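Long-range contact in beta-1,3-xylanase (Alcaligenes sp., PDB 2COV), which is a xylan-degrading enzyme whose family 31 carbohydrate-binding module, the part described here, has affinity for beta-1,3-xylan: residues V18-D29 with K50-A61. Numbering follows the deposited sequence.
Sequences VSDQEIEVYHVD and KSNGAFRKTFNA
Glu24 reaches across to Arg56 with an extended chain: its CG stands trans to the backbone N (chi1 176°), which carries the carboxylate over the neighbouring strand. There Glu24 OE2 lies 3.3 Å from Arg56 CD. Glu24 OE1 meets the edge of the guanidinium in a salt bridge to Arg56 NH2, whose hydrogen bond is weak at 3.4 Å. The two planes are turned 49° apart. Asn16 gives OE1 a firmer hold, and OE2 shares a water with Thr58 OG1. A bend at chi3 (92°) turns the Arg56 guanidinium side-on to Ser51 O, which Arg56 NE (2.9 Å) and NH1 both grip in the guanidinium plane; NH2 donates to Asn96 O. With an alanine here, the Glu24 carboxylate is likely to lose its charged mate, and Ser51 O two of its donors.

Strands 22-28 and 54-60 are antiparallel neighbours in the immunoglobulin-like beta-sandwich expected of the E-set clan, and side chains alternate between the sheet's two faces. On the face opposite Glu24 and Arg56, Ile23, Val25 and Phe59 are buried, where branched and aromatic side chains suit: Ile23 CG2 presses on Ala61 CB at 3.6 Å, a methyl small enough for so close an approach, and Val25 CG2 meets Phe59 CD1 at 3.9 Å, the two side chains slanting past each other. Phe59 also packs on Val39 and Leu41.

At the far end, beside the type I' turn Ser51-Ala54, Lys50, fully extended, lays its own CG 3.8 Å above one face of the Phe55 ring, near the rim. Lys50 NZ forms a salt bridge with Asp29 OD2 (2.8 Å), met from above the carboxylate plane, a reach that suits a long, positively charged side chain, while Asp29 OD1 accepts from Gly31 N.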
ATOM      1  N   VAL A  18     -18.050  -3.026  23.750  1.00 16.31           N
ATOM      2  CA  VAL A  18     -18.192  -4.370  24.379  1.00 16.26           C
ATOM      3  C   VAL A  18     -17.979  -4.210  25.872  1.00 17.78           C
ATOM      4  O   VAL A  18     -18.815  -4.660  26.668  1.00 18.06           O
ATOM      5  CB  VAL A  18     -17.235  -5.391  23.760  1.00 17.20           C
ATOM      6  CG1 VAL A  18     -17.348  -6.741  24.448  1.00 18.84           C
ATOM      7  CG2 VAL A  18     -17.500  -5.563  22.257  1.00 17.66           C
ATOM      8  N   SER A  19     -16.851  -3.594  26.228  1.00 17.79           N
ATOM      9  CA  SER A  19     -16.596  -3.242  27.634  1.00 19.05           C
ATOM     10  C   SER A  19     -15.648  -2.084  27.604  1.00 19.55           C
ATOM     11  O   SER A  19     -15.217  -1.664  26.542  1.00 19.35           O
ATOM     12  CB  SER A  19     -15.999  -4.416  28.368  1.00 19.25           C
ATOM     13  OG  SER A  19     -14.681  -4.678  27.933  1.00 22.68           O
ATOM     14  N   ASP A  20     -15.266  -1.580  28.765  1.00 20.46           N
ATOM     15  CA  ASP A  20     -14.412  -0.427  28.799  1.00 21.62           C
ATOM     16  C   ASP A  20     -13.058  -0.697  28.138  1.00 20.71           C
ATOM     17  O   ASP A  20     -12.433   0.291  27.728  1.00 23.25           O
ATOM     18  CB  ASP A  20     -14.131  -0.027  30.250  1.00 21.45           C
ATOM     19  CG  ASP A  20     -15.243   0.748  30.884  1.00 24.53           C
ATOM     20  OD1 ASP A  20     -16.346   0.954  30.273  1.00 26.36           O
ATOM     21  OD2 ASP A  20     -14.966   1.186  32.052  1.00 29.65           O
ATOM     22  N   GLN A  21     -12.616  -1.932  27.942  1.00 20.95           N
ATOM     23  CA  GLN A  21     -11.342  -2.081  27.239  1.00 21.43           C
ATOM     24  C   GLN A  21     -11.483  -2.896  25.950  1.00 17.94           C
ATOM     25  O   GLN A  21     -10.503  -3.359  25.463  1.00 17.74           O
ATOM     26  CB  GLN A  21     -10.260  -2.666  28.094  1.00 24.16           C
ATOM     27  CG  GLN A  21     -10.653  -4.097  28.485  1.00 29.59           C
ATOM     28  CD  GLN A  21     -11.280  -4.087  29.830  1.00 33.86           C
ATOM     29  OE1 GLN A  21     -12.482  -4.406  29.967  1.00 36.22           O
ATOM     30  NE2 GLN A  21     -10.495  -3.633  30.849  1.00 39.44           N
ATOM     31  N   GLU A  22     -12.692  -3.056  25.428  1.00 18.40           N
ATOM     32  CA  GLU A  22     -12.893  -3.834  24.194  1.00 16.28           C
ATOM     33  C   GLU A  22     -13.925  -3.157  23.270  1.00 15.95           C
ATOM     34  O   GLU A  22     -15.028  -2.783  23.675  1.00 15.30           O
ATOM     35  CB  GLU A  22     -13.366  -5.271  24.491  1.00 17.67           C
ATOM     36  CG  GLU A  22     -12.206  -6.259  24.911  1.00 22.95           C
ATOM     37  CD  GLU A  22     -12.593  -7.719  24.812  1.00 23.63           C
ATOM     38  OE1 GLU A  22     -11.598  -8.517  24.790  1.00 29.39           O
ATOM     39  OE2 GLU A  22     -13.845  -8.015  24.767  1.00 25.29           O
ATOM     40  N   ILE A  23     -13.545  -3.074  22.003  1.00 14.24           N
ATOM     41  CA  ILE A  23     -14.362  -2.530  20.912  1.00 13.66           C
ATOM     42  C   ILE A  23     -14.587  -3.650  19.902  1.00 12.62           C
ATOM     43  O   ILE A  23     -13.672  -4.392  19.639  1.00 14.45           O
ATOM     44  CB  ILE A  23     -13.652  -1.317  20.250  1.00 13.75           C
ATOM     45  CG1 ILE A  23     -14.573  -0.623  19.246  1.00 14.81           C
ATOM     46  CG2 ILE A  23     -12.342  -1.722  19.603  1.00 13.92           C
ATOM     47  CD1 ILE A  23     -13.929   0.594  18.638  1.00 14.05           C
ATOM     48  N   GLU A  24     -15.820  -3.770  19.387  1.00 13.17           N
ATOM     49  CA  GLU A  24     -16.077  -4.680  18.270  1.00 13.94           C
ATOM     50  C   GLU A  24     -16.222  -3.778  17.049  1.00 13.79           C
ATOM     51  O   GLU A  24     -17.085  -2.926  17.000  1.00 14.31           O
ATOM     52  CB  GLU A  24     -17.366  -5.451  18.522  1.00 14.99           C
ATOM     53  CG  GLU A  24     -17.721  -6.362  17.318  1.00 14.09           C
ATOM     54  CD  GLU A  24     -18.967  -7.162  17.503  1.00 19.15           C
ATOM     55  OE1 GLU A  24     -20.022  -6.558  17.648  1.00 23.50           O
ATOM     56  OE2 GLU A  24     -18.914  -8.368  17.426  1.00 21.80           O
ATOM     57  N   VAL A  25     -15.448  -4.072  16.049  1.00 12.41           N
ATOM     58  CA  VAL A  25     -15.490  -3.370  14.754  1.00 11.53           C
ATOM     59  C   VAL A  25     -16.246  -4.250  13.807  1.00 11.07           C
ATOM     60  O   VAL A  25     -16.070  -5.469  13.795  1.00 11.75           O
ATOM     61  CB  VAL A  25     -14.077  -3.081  14.239  1.00 12.33           C
ATOM     62  CG1 VAL A  25     -14.109  -2.418  12.887  1.00 13.20           C
ATOM     63  CG2 VAL A  25     -13.275  -2.244  15.270  1.00 13.37           C
ATOM     64  N   TYR A  26     -17.148  -3.702  13.028  1.00 11.75           N
ATOM     65  CA  TYR A  26     -17.912  -4.509  12.090  1.00 11.47           C
ATOM     66  C   TYR A  26     -18.261  -3.756  10.820  1.00 11.63           C
ATOM     67  O   TYR A  26     -18.250  -2.553  10.724  1.00 11.93           O
ATOM     68  CB  TYR A  26     -19.187  -5.021  12.743  1.00 11.88           C
ATOM     69  CG  TYR A  26     -20.220  -3.943  13.081  1.00 12.15           C
ATOM     70  CD1 TYR A  26     -21.138  -3.513  12.145  1.00 13.66           C
ATOM     71  CD2 TYR A  26     -20.308  -3.392  14.366  1.00 13.47           C
ATOM     72  CE1 TYR A  26     -22.087  -2.546  12.450  1.00 14.21           C
ATOM     73  CE2 TYR A  26     -21.250  -2.451  14.656  1.00 15.62           C
ATOM     74  CZ  TYR A  26     -22.129  -2.007  13.723  1.00 15.58           C
ATOM     75  OH  TYR A  26     -23.100  -1.059  14.059  1.00 16.63           O
ATOM     76  N   HIS A  27     -18.548  -4.561   9.788  1.00 11.44           N
ATOM     77  CA  HIS A  27     -19.121  -4.085   8.566  1.00 11.76           C
ATOM     78  C   HIS A  27     -20.303  -5.004   8.196  1.00 11.10           C
ATOM     79  O   HIS A  27     -20.134  -6.204   8.021  1.00 11.61           O
ATOM     80  CB  HIS A  27     -18.159  -4.032   7.385  1.00 10.74           C
ATOM     81  CG  HIS A  27     -18.580  -3.059   6.316  1.00 10.28           C
ATOM     82  ND1 HIS A  27     -19.802  -3.143   5.672  1.00 11.46           N
ATOM     83  CD2 HIS A  27     -18.011  -1.894   5.896  1.00 12.41           C
ATOM     84  CE1 HIS A  27     -19.926  -2.092   4.856  1.00 12.06           C
ATOM     85  NE2 HIS A  27     -18.846  -1.312   4.964  1.00 12.59           N
ATOM     86  N   VAL A  28     -21.486  -4.431   8.066  1.00 11.67           N
ATOM     87  CA  VAL A  28     -22.653  -5.147   7.586  1.00 12.32           C
ATOM     88  C   VAL A  28     -22.366  -5.729   6.193  1.00 11.43           C
ATOM     89  O   VAL A  28     -21.712  -5.127   5.355  1.00 12.22           O
ATOM     90  CB  VAL A  28     -23.883  -4.204   7.548  1.00 14.30           C
ATOM     91  CG1 VAL A  28     -25.111  -4.875   6.927  1.00 17.27           C
ATOM     92  CG2 VAL A  28     -24.210  -3.798   8.968  1.00 14.62           C
ATOM     93  N   ASP A  29     -22.857  -6.946   5.951  1.00 12.16           N
ATOM     94  CA  ASP A  29     -22.677  -7.603   4.625  1.00 13.78           C
ATOM     95  C   ASP A  29     -23.323  -6.788   3.523  1.00 14.33           C
ATOM     96  O   ASP A  29     -24.531  -6.555   3.574  1.00 17.25           O
ATOM     97  CB  ASP A  29     -23.321  -8.989   4.729  1.00 14.24           C
ATOM     98  CG  ASP A  29     -23.096  -9.820   3.518  1.00 15.27           C
ATOM     99  OD1 ASP A  29     -22.251  -9.447   2.678  1.00 15.13           O
ATOM    100  OD2 ASP A  29     -23.742 -10.882   3.469  1.00 15.26           O
ATOM    101  N   LYS A  50     -18.182 -13.749  10.374  1.00 15.07           N
ATOM    102  CA  LYS A  50     -19.458 -13.342   9.859  1.00 15.33           C
ATOM    103  C   LYS A  50     -20.539 -13.918  10.749  1.00 15.36           C
ATOM    104  O   LYS A  50     -20.685 -15.140  10.865  1.00 17.99           O
ATOM    105  CB  LYS A  50     -19.608 -13.764   8.401  1.00 15.84           C
ATOM    106  CG  LYS A  50     -20.711 -13.048   7.734  1.00 16.20           C
ATOM    107  CD  LYS A  50     -21.049 -13.596   6.370  1.00 18.04           C
ATOM    108  CE  LYS A  50     -22.035 -12.647   5.707  1.00 17.73           C
ATOM    109  NZ  LYS A  50     -22.532 -13.269   4.428  1.00 16.09           N
ATOM    110  N   SER A  51     -21.328 -13.035  11.373  1.00 14.81           N
ATOM    111  CA  SER A  51     -22.438 -13.447  12.234  1.00 16.27           C
ATOM    112  C   SER A  51     -23.502 -12.458  12.237  1.00 15.77           C
ATOM    113  O   SER A  51     -23.229 -11.252  12.313  1.00 14.56           O
ATOM    114  CB  SER A  51     -21.920 -13.737  13.665  1.00 19.51           C
ATOM    115  OG  SER A  51     -22.904 -14.253  14.532  1.00 24.28           O
ATOM    116  N   ASN A  52     -24.736 -12.899  12.141  1.00 16.49           N
ATOM    117  CA  ASN A  52     -25.870 -11.996  12.188  1.00 16.80           C
ATOM    118  C   ASN A  52     -25.795 -10.843  11.239  1.00 16.19           C
ATOM    119  O   ASN A  52     -26.156  -9.708  11.571  1.00 18.25           O
ATOM    120  CB  ASN A  52     -26.115 -11.609  13.645  1.00 19.53           C
ATOM    121  CG  ASN A  52     -26.801 -12.771  14.377  1.00 25.93           C
ATOM    122  OD1 ASN A  52     -27.907 -13.127  14.034  1.00 32.44           O
ATOM    123  ND2 ASN A  52     -26.125 -13.358  15.388  1.00 32.75           N
ATOM    124  N   GLY A  53     -25.307 -11.144  10.035  1.00 14.60           N
ATOM    125  CA  GLY A  53     -25.382 -10.172   8.981  1.00 14.29           C
ATOM    126  C   GLY A  53     -24.198  -9.211   8.851  1.00 13.60           C
ATOM    127  O   GLY A  53     -24.260  -8.364   7.973  1.00 14.26           O
ATOM    128  N   ALA A  54     -23.146  -9.389   9.646  1.00 12.16           N
ATOM    129  CA  ALA A  54     -22.012  -8.496   9.620  1.00 11.76           C
ATOM    130  C   ALA A  54     -20.748  -9.300   9.844  1.00 11.46           C
ATOM    131  O   ALA A  54     -20.729 -10.303  10.583  1.00 13.56           O
ATOM    132  CB  ALA A  54     -22.152  -7.420  10.711  1.00 12.86           C
ATOM    133  N   PHE A  55     -19.677  -8.772   9.296  1.00 11.69           N
ATOM    134  CA  PHE A  55     -18.330  -9.230   9.544  1.00 11.45           C
ATOM    135  C   PHE A  55     -17.798  -8.512  10.743  1.00 11.81           C
ATOM    136  O   PHE A  55     -17.861  -7.287  10.737  1.00 12.90           O
ATOM    137  CB  PHE A  55     -17.435  -8.987   8.342  1.00 12.34           C
ATOM    138  CG  PHE A  55     -17.871  -9.757   7.098  1.00 12.05           C
ATOM    139  CD1 PHE A  55     -18.719  -9.189   6.196  1.00 13.44           C
ATOM    140  CD2 PHE A  55     -17.372 -11.018   6.870  1.00 13.94           C
ATOM    141  CE1 PHE A  55     -19.108  -9.892   5.055  1.00 14.07           C
ATOM    142  CE2 PHE A  55     -17.782 -11.757   5.739  1.00 15.12           C
ATOM    143  CZ  PHE A  55     -18.620 -11.158   4.855  1.00 15.37           C
ATOM    144  N   ARG A  56     -17.233  -9.191  11.746  1.00 12.12           N
ATOM    145  CA  ARG A  56     -16.991  -8.556  13.011  1.00 12.95           C
ATOM    146  C   ARG A  56     -15.798  -9.138  13.742  1.00 12.35           C
ATOM    147  O   ARG A  56     -15.515 -10.340  13.584  1.00 13.27           O
ATOM    148  CB  ARG A  56     -18.190  -8.597  13.856  1.00 16.26           C
ATOM    149  CG  ARG A  56     -18.801  -9.857  14.184  1.00 18.50           C
ATOM    150  CD  ARG A  56     -20.455  -9.585  14.804  1.00 18.53           C
ATOM    151  NE  ARG A  56     -21.712  -9.561  14.099  1.00 26.41           N
ATOM    152  CZ  ARG A  56     -22.598  -8.680  14.456  1.00 21.75           C
ATOM    153  NH1 ARG A  56     -23.741  -8.607  13.869  1.00 26.90           N
ATOM    154  NH2 ARG A  56     -22.276  -7.711  15.427  1.00 25.35           N
ATOM    155  N   LYS A  57     -15.075  -8.303  14.505  1.00 12.79           N
ATOM    156  CA  LYS A  57     -14.012  -8.762  15.347  1.00 12.92           C
ATOM    157  C   LYS A  57     -13.823  -7.774  16.493  1.00 12.59           C
ATOM    158  O   LYS A  57     -14.104  -6.597  16.336  1.00 12.92           O
ATOM    159  CB  LYS A  57     -12.688  -8.940  14.581  1.00 16.02           C
ATOM    160  CG  LYS A  57     -11.725 -10.022  15.176  1.00 19.60           C
ATOM    161  CD  LYS A  57     -12.278 -11.402  14.983  1.00 22.39           C
ATOM    162  CE  LYS A  57     -11.337 -12.435  15.627  1.00 26.72           C
ATOM    163  NZ  LYS A  57     -11.905 -13.722  15.869  1.00 28.47           N
ATOM    164  N   THR A  58     -13.356  -8.269  17.640  1.00 13.43           N
ATOM    165  CA  THR A  58     -13.101  -7.449  18.816  1.00 13.95           C
ATOM    166  C   THR A  58     -11.612  -7.238  19.060  1.00 13.26           C
ATOM    167  O   THR A  58     -10.755  -8.092  18.760  1.00 15.14           O
ATOM    168  CB  THR A  58     -13.789  -8.091  20.047  1.00 16.19           C
ATOM    169  OG1 THR A  58     -15.219  -8.220  19.775  1.00 18.33           O
ATOM    170  CG2 THR A  58     -13.540  -7.343  21.294  1.00 19.99           C
ATOM    171  N   PHE A  59     -11.300  -6.070  19.643  1.00 13.20           N
ATOM    172  CA  PHE A  59      -9.944  -5.593  19.874  1.00 13.16           C
ATOM    173  C   PHE A  59      -9.879  -4.892  21.214  1.00 13.50           C
ATOM    174  O   PHE A  59     -10.875  -4.405  21.718  1.00 14.07           O
ATOM    175  CB  PHE A  59      -9.611  -4.512  18.816  1.00 13.46           C
ATOM    176  CG  PHE A  59      -9.695  -5.000  17.392  1.00 13.30           C
ATOM    177  CD1 PHE A  59     -10.884  -4.984  16.729  1.00 12.87           C
ATOM    178  CD2 PHE A  59      -8.599  -5.466  16.750  1.00 14.20           C
ATOM    179  CE1 PHE A  59     -10.967  -5.464  15.430  1.00 13.04           C
ATOM    180  CE2 PHE A  59      -8.657  -5.893  15.446  1.00 14.72           C
ATOM    181  CZ  PHE A  59      -9.858  -5.900  14.799  1.00 13.79           C
ATOM    182  N   ASN A  60      -8.675  -4.811  21.758  1.00 14.33           N
ATOM    183  CA  ASN A  60      -8.426  -3.948  22.911  1.00 15.14           C
ATOM    184  C   ASN A  60      -8.590  -2.494  22.485  1.00 14.90           C
ATOM    185  O   ASN A  60      -8.143  -2.134  21.384  1.00 16.13           O
ATOM    186  CB  ASN A  60      -7.008  -4.138  23.433  1.00 14.87           C
ATOM    187  CG  ASN A  60      -6.716  -5.547  23.882  1.00 16.00           C
ATOM    188  OD1 ASN A  60      -7.516  -6.204  24.563  1.00 20.88           O
ATOM    189  ND2 ASN A  60      -5.544  -6.009  23.500  1.00 17.55           N
ATOM    190  N   ALA A  61      -9.140  -1.661  23.325  1.00 14.66           N
ATOM    191  CA  ALA A  61      -9.257  -0.225  23.051  1.00 15.71           C
ATOM    192  C   ALA A  61      -9.401   0.542  24.345  1.00 16.36           C
ATOM    193  O   ALA A  61      -9.635  -0.025  25.417  1.00 17.37           O
ATOM    194  CB  ALA A  61     -10.439   0.064  22.135  1.00 16.43           C
TER
HETATM  195  O   HOH W   1      -9.787  -7.912  22.559  1.00 43.02           O
HETATM  196  O   HOH W   2     -16.448  -9.599  17.537  1.00 25.86           O